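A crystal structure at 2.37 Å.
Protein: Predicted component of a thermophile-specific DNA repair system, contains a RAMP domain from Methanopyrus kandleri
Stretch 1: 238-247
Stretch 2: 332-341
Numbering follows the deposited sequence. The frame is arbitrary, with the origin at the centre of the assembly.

Stretch 1 238-247: LESDLKYLMS
Stretch 2, residues 332-341: RPEEWVERLD

What fills the apolar centre of the contact? Met246 is the largest single part of it, with more of its surface covered by the other stretch than any other residue here. Its CA-to-CB bond points toward the second stretch, and its chi angles (m, m, t) lay the side chain among three partners: Met246 CB lies 3.5 Å from Val337 CG2, Met246 CE 3.7 Å from Trp336 CB, and Met246 SD 4.4 Å from Pro333 CB. The unbranched, flexible thioether suits a site that must touch several differently shaped neighbours. Trp336 (chi1 m, chi2 104°) starts toward the first stretch, but its indole leads away; Met246 SD sits obliquely, 5.0 Å from the centroid of the five-membered ring.

How do the backbones bring these side chains together? Residues 238-247 form one continuous helix, with phi/psi near -60/-45 and i to i+4 hydrogen bonds such as Lys243 N to Glu239 O at 3.0 Å. It runs nearly antiparallel to the helix that begins at Pro333, at 159° (signed crossing angle -159°), with an axial closest approach of 8.6 Å. Residues 333 to 337 have phi/psi from about -47/-48 to -74/-37, with Glu334 at -67/-28. The CA atoms of Met246 and Pro333 are 4.9 Å apart, those of Lys243 and Val337 5.5 Å, and those of Glu239 and Leu340 7.0 Å. Proline and valine are compact residues, and here the backbones lie close: Pro333 CB reaches 3.3 Å from Met246 O, and Val337 (chi1 t) places CG2 3.9 Å from Lys243 O.

What continues the packing beyond Val337? Arg339, with phi/psi -116/24, departs from helical geometry and occupies the N-cap position, right before the next helix, where buried Leu340 points toward the first stretch. With chi1 at -93° and chi2 t, Leu340 CD1 lies 3.4 Å from Lys243 N and 4.0 Å from Leu242 CB. Leu242 (m, t) also points inward. Lys243 (chi1 t, chi2 -142°, chi3 m, chi4 t) leaves sideways and its end leads away, so its aliphatic part packs, with Lys243 CG 4.0 Å from Val337 CG1, while its amine stays clear of the second stretch.

What happens at the polar edge? No clear hydrogen bond joins the stretches, and apolar residues and Trp336 account for most of the 460 Å² buried. At one end, Ser247 turns its hydroxyl back to its own helix, donating from Ser247 OG to Lys243 O at a very short 2.5 Å. At the other, Glu239 extends (t, t, chi3 15°) until Glu239 OE2 lies 2.5 Å from Asp341 OD1, Asp341 having chi1 m and chi2 -21°. Two carboxylate oxygens this close would repel if both were charged, so one acid probably holds a proton; which one stays open.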

ATOM      1  N   LEU A 238     -15.028   1.375  -2.088  1.00 32.48           N
ATOM      2  CA  LEU A 238     -14.115   1.847  -3.125  1.00 36.44           C
ATOM      3  C   LEU A 238     -13.406   3.150  -2.750  1.00 34.08           C
ATOM      4  O   LEU A 238     -12.176   3.218  -2.741  1.00 25.88           O
ATOM      5  CB  LEU A 238     -14.870   2.035  -4.443  1.00 43.46           C
ATOM      6  CG  LEU A 238     -14.131   2.798  -5.542  1.00 44.96           C
ATOM      7  CD1 LEU A 238     -12.890   2.027  -5.954  1.00 47.50           C
ATOM      8  CD2 LEU A 238     -15.036   3.045  -6.737  1.00 43.39           C
ATOM      9  N   GLU A 239     -14.187   4.180  -2.445  1.00 35.33           N
ATOM     10  CA  GLU A 239     -13.622   5.484  -2.122  1.00 37.94           C
ATOM     11  C   GLU A 239     -12.817   5.431  -0.829  1.00 39.19           C
ATOM     12  O   GLU A 239     -11.745   6.030  -0.732  1.00 40.63           O
ATOM     13  CB  GLU A 239     -14.721   6.542  -2.013  1.00 38.57           C
ATOM     14  CG  GLU A 239     -14.203   7.902  -1.583  1.00 40.48           C
ATOM     15  CD  GLU A 239     -15.189   9.015  -1.852  1.00 46.03           C
ATOM     16  OE1 GLU A 239     -16.374   8.715  -2.103  1.00 49.71           O
ATOM     17  OE2 GLU A 239     -14.775  10.192  -1.820  1.00 48.90           O
ATOM     18  N   SER A 240     -13.345   4.714   0.160  1.00 35.01           N
ATOM     19  CA  SER A 240     -12.676   4.577   1.446  1.00 32.69           C
ATOM     20  C   SER A 240     -11.311   3.916   1.283  1.00 29.73           C
ATOM     21  O   SER A 240     -10.333   4.344   1.899  1.00 30.40           O
ATOM     22  CB  SER A 240     -13.538   3.770   2.418  1.00 34.49           C
ATOM     23  OG  SER A 240     -14.064   4.600   3.441  1.00 38.74           O
ATOM     24  N   ASP A 241     -11.249   2.886   0.443  1.00 23.63           N
ATOM     25  CA  ASP A 241      -9.998   2.181   0.186  1.00 27.78           C
ATOM     26  C   ASP A 241      -8.963   3.112  -0.442  1.00 32.79           C
ATOM     27  O   ASP A 241      -7.797   3.114  -0.043  1.00 34.43           O
ATOM     28  CB  ASP A 241     -10.228   0.978  -0.731  1.00 27.10           C
ATOM     29  CG  ASP A 241     -10.802  -0.222   0.003  1.00 27.60           C
ATOM     30  OD1 ASP A 241     -10.995  -0.145   1.236  1.00 25.59           O
ATOM     31  OD2 ASP A 241     -11.053  -1.252  -0.661  1.00 24.07           O
ATOM     32  N   LEU A 242      -9.402   3.900  -1.418  1.00 28.28           N
ATOM     33  CA  LEU A 242      -8.524   4.845  -2.098  1.00 27.64           C
ATOM     34  C   LEU A 242      -7.963   5.866  -1.119  1.00 31.58           C
ATOM     35  O   LEU A 242      -6.783   6.213  -1.183  1.00 31.02           O
ATOM     36  CB  LEU A 242      -9.267   5.552  -3.231  1.00 28.18           C
ATOM     37  CG  LEU A 242      -9.675   4.669  -4.411  1.00 26.27           C
ATOM     38  CD1 LEU A 242     -10.326   5.499  -5.506  1.00 26.64           C
ATOM     39  CD2 LEU A 242      -8.481   3.892  -4.951  1.00 22.85           C
ATOM     40  N   LYS A 243      -8.815   6.343  -0.218  1.00 32.56           N
ATOM     41  CA  LYS A 243      -8.395   7.271   0.826  1.00 29.99           C
ATOM     42  C   LYS A 243      -7.295   6.678   1.692  1.00 31.85           C
ATOM     43  O   LYS A 243      -6.290   7.329   1.968  1.00 31.25           O
ATOM     44  CB  LYS A 243      -9.585   7.673   1.700  1.00 30.36           C
ATOM     45  CG  LYS A 243      -9.280   8.813   2.660  1.00 35.04           C
ATOM     46  CD  LYS A 243      -9.966   8.614   4.001  1.00 39.51           C
ATOM     47  CE  LYS A 243     -11.474   8.547   3.843  1.00 45.89           C
ATOM     48  NZ  LYS A 243     -12.140   8.071   5.085  1.00 48.58           N
ATOM     49  N   TYR A 244      -7.493   5.434   2.114  1.00 31.40           N
ATOM     50  CA  TYR A 244      -6.549   4.775   3.006  1.00 29.12           C
ATOM     51  C   TYR A 244      -5.278   4.350   2.274  1.00 24.04           C
ATOM     52  O   TYR A 244      -4.187   4.408   2.836  1.00 23.87           O
ATOM     53  CB  TYR A 244      -7.216   3.574   3.679  1.00 24.41           C
ATOM     54  CG  TYR A 244      -8.351   3.970   4.601  1.00 29.06           C
ATOM     55  CD1 TYR A 244      -8.256   5.103   5.401  1.00 28.53           C
ATOM     56  CD2 TYR A 244      -9.520   3.219   4.666  1.00 26.41           C
ATOM     57  CE1 TYR A 244      -9.287   5.474   6.242  1.00 30.31           C
ATOM     58  CE2 TYR A 244     -10.558   3.585   5.504  1.00 26.10           C
ATOM     59  CZ  TYR A 244     -10.436   4.714   6.290  1.00 31.80           C
ATOM     60  OH  TYR A 244     -11.463   5.086   7.127  1.00 35.01           O
ATOM     61  N   LEU A 245      -5.422   3.936   1.019  1.00 18.39           N
ATOM     62  CA  LEU A 245      -4.267   3.599   0.196  1.00 20.28           C
ATOM     63  C   LEU A 245      -3.375   4.824  -0.000  1.00 26.35           C
ATOM     64  O   LEU A 245      -2.161   4.760   0.206  1.00 28.19           O
ATOM     65  CB  LEU A 245      -4.708   3.044  -1.159  1.00 20.11           C
ATOM     66  CG  LEU A 245      -3.573   2.780  -2.153  1.00 22.31           C
ATOM     67  CD1 LEU A 245      -2.564   1.803  -1.562  1.00 20.31           C
ATOM     68  CD2 LEU A 245      -4.118   2.264  -3.475  1.00 19.46           C
ATOM     69  N   MET A 246      -3.986   5.935  -0.402  1.00 19.21           N
ATOM     70  CA  MET A 246      -3.273   7.201  -0.545  1.00 24.70           C
ATOM     71  C   MET A 246      -2.650   7.620   0.780  1.00 26.00           C
ATOM     72  O   MET A 246      -1.500   8.061   0.822  1.00 26.71           O
ATOM     73  CB  MET A 246      -4.207   8.303  -1.048  1.00 21.57           C
ATOM     74  CG  MET A 246      -4.633   8.180  -2.502  1.00 20.87           C
ATOM     75  SD  MET A 246      -3.249   8.190  -3.653  1.00 27.43           S
ATOM     76  CE  MET A 246      -4.117   8.078  -5.217  1.00 25.11           C
ATOM     77  N   SER A 247      -3.423   7.490   1.856  1.00 21.52           N
ATOM     78  CA  SER A 247      -2.954   7.842   3.192  1.00 24.53           C
ATOM     79  C   SER A 247      -1.710   7.056   3.581  1.00 24.32           C
ATOM     80  O   SER A 247      -0.793   7.598   4.200  1.00 22.38           O
ATOM     81  CB  SER A 247      -4.053   7.603   4.230  1.00 27.11           C
ATOM     82  OG  SER A 247      -5.211   8.359   3.923  1.00 35.68           O
ATOM     83  N   ARG A 332       0.210  14.725  -5.313  1.00 26.48           N
ATOM     84  CA  ARG A 332       0.765  13.926  -4.232  1.00 26.50           C
ATOM     85  C   ARG A 332      -0.380  13.158  -3.567  1.00 28.15           C
ATOM     86  O   ARG A 332      -1.539  13.547  -3.716  1.00 25.06           O
ATOM     87  CB  ARG A 332       1.507  14.823  -3.236  1.00 24.82           C
ATOM     88  CG  ARG A 332       2.745  15.490  -3.828  1.00 21.57           C
ATOM     89  CD  ARG A 332       3.970  14.588  -3.758  1.00 24.17           C
ATOM     90  NE  ARG A 332       4.370  14.300  -2.384  1.00 31.61           N
ATOM     91  CZ  ARG A 332       5.234  15.033  -1.687  1.00 32.01           C
ATOM     92  NH1 ARG A 332       5.538  14.695  -0.441  1.00 30.66           N
ATOM     93  NH2 ARG A 332       5.791  16.104  -2.235  1.00 28.83           N
ATOM     94  N   PRO A 333      -0.065  12.057  -2.853  1.00 32.18           N
ATOM     95  CA  PRO A 333      -1.089  11.220  -2.210  1.00 32.88           C
ATOM     96  C   PRO A 333      -2.139  12.013  -1.432  1.00 31.24           C
ATOM     97  O   PRO A 333      -3.334  11.778  -1.605  1.00 28.10           O
ATOM     98  CB  PRO A 333      -0.267  10.343  -1.265  1.00 30.60           C
ATOM     99  CG  PRO A 333       1.031  10.190  -1.959  1.00 29.87           C
ATOM    100  CD  PRO A 333       1.287  11.497  -2.663  1.00 30.14           C
ATOM    101  N   GLU A 334      -1.691  12.952  -0.607  1.00 30.91           N
ATOM    102  CA  GLU A 334      -2.594  13.741   0.225  1.00 36.83           C
ATOM    103  C   GLU A 334      -3.484  14.651  -0.623  1.00 36.61           C
ATOM    104  O   GLU A 334      -4.610  14.970  -0.239  1.00 35.59           O
ATOM    105  CB  GLU A 334      -1.788  14.571   1.226  1.00 43.30           C
ATOM    106  CG  GLU A 334      -2.619  15.410   2.178  1.00 55.09           C
ATOM    107  CD  GLU A 334      -1.767  16.338   3.022  1.00 65.10           C
ATOM    108  OE1 GLU A 334      -0.543  16.402   2.784  1.00 66.68           O
ATOM    109  OE2 GLU A 334      -2.323  17.004   3.922  1.00 70.06           O
ATOM    110  N   GLU A 335      -2.985  15.051  -1.787  1.00 32.86           N
ATOM    111  CA  GLU A 335      -3.761  15.888  -2.693  1.00 33.89           C
ATOM    112  C   GLU A 335      -4.856  15.088  -3.394  1.00 30.36           C
ATOM    113  O   GLU A 335      -5.955  15.593  -3.624  1.00 30.90           O
ATOM    114  CB  GLU A 335      -2.845  16.556  -3.721  1.00 31.77           C
ATOM    115  CG  GLU A 335      -1.807  17.477  -3.100  1.00 32.90           C
ATOM    116  CD  GLU A 335      -0.956  18.182  -4.134  1.00 37.38           C
ATOM    117  OE1 GLU A 335      -0.232  17.493  -4.883  1.00 37.40           O
ATOM    118  OE2 GLU A 335      -1.010  19.428  -4.199  1.00 41.86           O
ATOM    119  N   TRP A 336      -4.555  13.838  -3.730  1.00 26.67           N
ATOM    120  CA  TRP A 336      -5.558  12.941  -4.295  1.00 30.99           C
ATOM    121  C   TRP A 336      -6.694  12.686  -3.308  1.00 29.92           C
ATOM    122  O   TRP A 336      -7.856  12.594  -3.703  1.00 26.22           O
ATOM    123  CB  TRP A 336      -4.926  11.615  -4.721  1.00 29.92           C
ATOM    124  CG  TRP A 336      -4.235  11.689  -6.046  1.00 29.07           C
ATOM    125  CD1 TRP A 336      -2.891  11.752  -6.267  1.00 26.41           C
ATOM    126  CD2 TRP A 336      -4.856  11.721  -7.337  1.00 27.80           C
ATOM    127  NE1 TRP A 336      -2.635  11.812  -7.615  1.00 28.31           N
ATOM    128  CE2 TRP A 336      -3.826  11.797  -8.295  1.00 25.24           C
ATOM    129  CE3 TRP A 336      -6.185  11.689  -7.777  1.00 26.06           C
ATOM    130  CZ2 TRP A 336      -4.078  11.841  -9.664  1.00 25.03           C
ATOM    131  CZ3 TRP A 336      -6.434  11.735  -9.137  1.00 21.77           C
ATOM    132  CH2 TRP A 336      -5.388  11.810 -10.064  1.00 26.79           C
ATOM    133  N   VAL A 337      -6.347  12.562  -2.030  1.00 29.36           N
ATOM    134  CA  VAL A 337      -7.337  12.346  -0.981  1.00 33.55           C
ATOM    135  C   VAL A 337      -8.358  13.477  -0.954  1.00 35.71           C
ATOM    136  O   VAL A 337      -9.566  13.239  -0.977  1.00 35.63           O
ATOM    137  CB  VAL A 337      -6.681  12.241   0.412  1.00 32.63           C
ATOM    138  CG1 VAL A 337      -7.739  12.272   1.505  1.00 30.10           C
ATOM    139  CG2 VAL A 337      -5.860  10.974   0.515  1.00 31.76           C
ATOM    140  N   GLU A 338      -7.855  14.707  -0.932  1.00 37.02           N
ATOM    141  CA  GLU A 338      -8.690  15.899  -0.839  1.00 40.09           C
ATOM    142  C   GLU A 338      -9.681  16.021  -1.993  1.00 40.35           C
ATOM    143  O   GLU A 338     -10.694  16.708  -1.877  1.00 43.01           O
ATOM    144  CB  GLU A 338      -7.809  17.149  -0.776  1.00 46.17           C
ATOM    145  CG  GLU A 338      -7.186  17.393   0.591  1.00 52.68           C
ATOM    146  CD  GLU A 338      -5.952  18.274   0.527  1.00 57.63           C
ATOM    147  OE1 GLU A 338      -5.687  18.857  -0.548  1.00 55.34           O
ATOM    148  OE2 GLU A 338      -5.244  18.379   1.550  1.00 59.89           O
ATOM    149  N   ARG A 339      -9.391  15.349  -3.101  1.00 40.83           N
ATOM    150  CA  ARG A 339     -10.221  15.447  -4.296  1.00 40.59           C
ATOM    151  C   ARG A 339     -10.881  14.116  -4.655  1.00 37.73           C
ATOM    152  O   ARG A 339     -11.251  13.895  -5.807  1.00 34.99           O
ATOM    153  CB  ARG A 339      -9.383  15.943  -5.474  1.00 42.37           C
ATOM    154  CG  ARG A 339      -8.900  17.373  -5.323  1.00 44.49           C
ATOM    155  CD  ARG A 339      -7.671  17.641  -6.177  1.00 49.91           C
ATOM    156  NE  ARG A 339      -7.140  18.984  -5.958  1.00 54.52           N
ATOM    157  CZ  ARG A 339      -6.390  19.331  -4.915  1.00 53.44           C
ATOM    158  NH1 ARG A 339      -6.080  18.434  -3.990  1.00 53.76           N
ATOM    159  NH2 ARG A 339      -5.954  20.577  -4.797  1.00 50.71           N
ATOM    160  N   LEU A 340     -11.040  13.237  -3.670  1.00 36.96           N
ATOM    161  CA  LEU A 340     -11.507  11.881  -3.942  1.00 42.16           C
ATOM    162  C   LEU A 340     -12.992  11.813  -4.279  1.00 45.94           C
ATOM    163  O   LEU A 340     -13.408  10.975  -5.079  1.00 48.10           O
ATOM    164  CB  LEU A 340     -11.219  10.969  -2.754  1.00 42.43           C
ATOM    165  CG  LEU A 340      -9.900  10.207  -2.824  1.00 40.01           C
ATOM    166  CD1 LEU A 340      -9.855   9.184  -1.719  1.00 41.07           C
ATOM    167  CD2 LEU A 340      -9.733   9.543  -4.182  1.00 34.49           C
ATOM    168  N   ASP A 341     -13.786  12.682  -3.662  1.00 45.76           N
ATOM    169  CA  ASP A 341     -15.199  12.803  -4.006  1.00 47.34           C
ATOM    170  C   ASP A 341     -15.314  13.105  -5.489  1.00 46.08           C
ATOM    171  O   ASP A 341     -16.067  12.464  -6.223  1.00 47.32           O
ATOM    172  CB  ASP A 341     -15.875  13.902  -3.187  1.00 50.86           C
ATOM    173  CG  ASP A 341     -16.114  13.495  -1.747  1.00 58.47           C
ATOM    174  OD1 ASP A 341     -16.130  12.279  -1.467  1.00 59.29           O
ATOM    175  OD2 ASP A 341     -16.284  14.392  -0.895  1.00 62.93           O
TER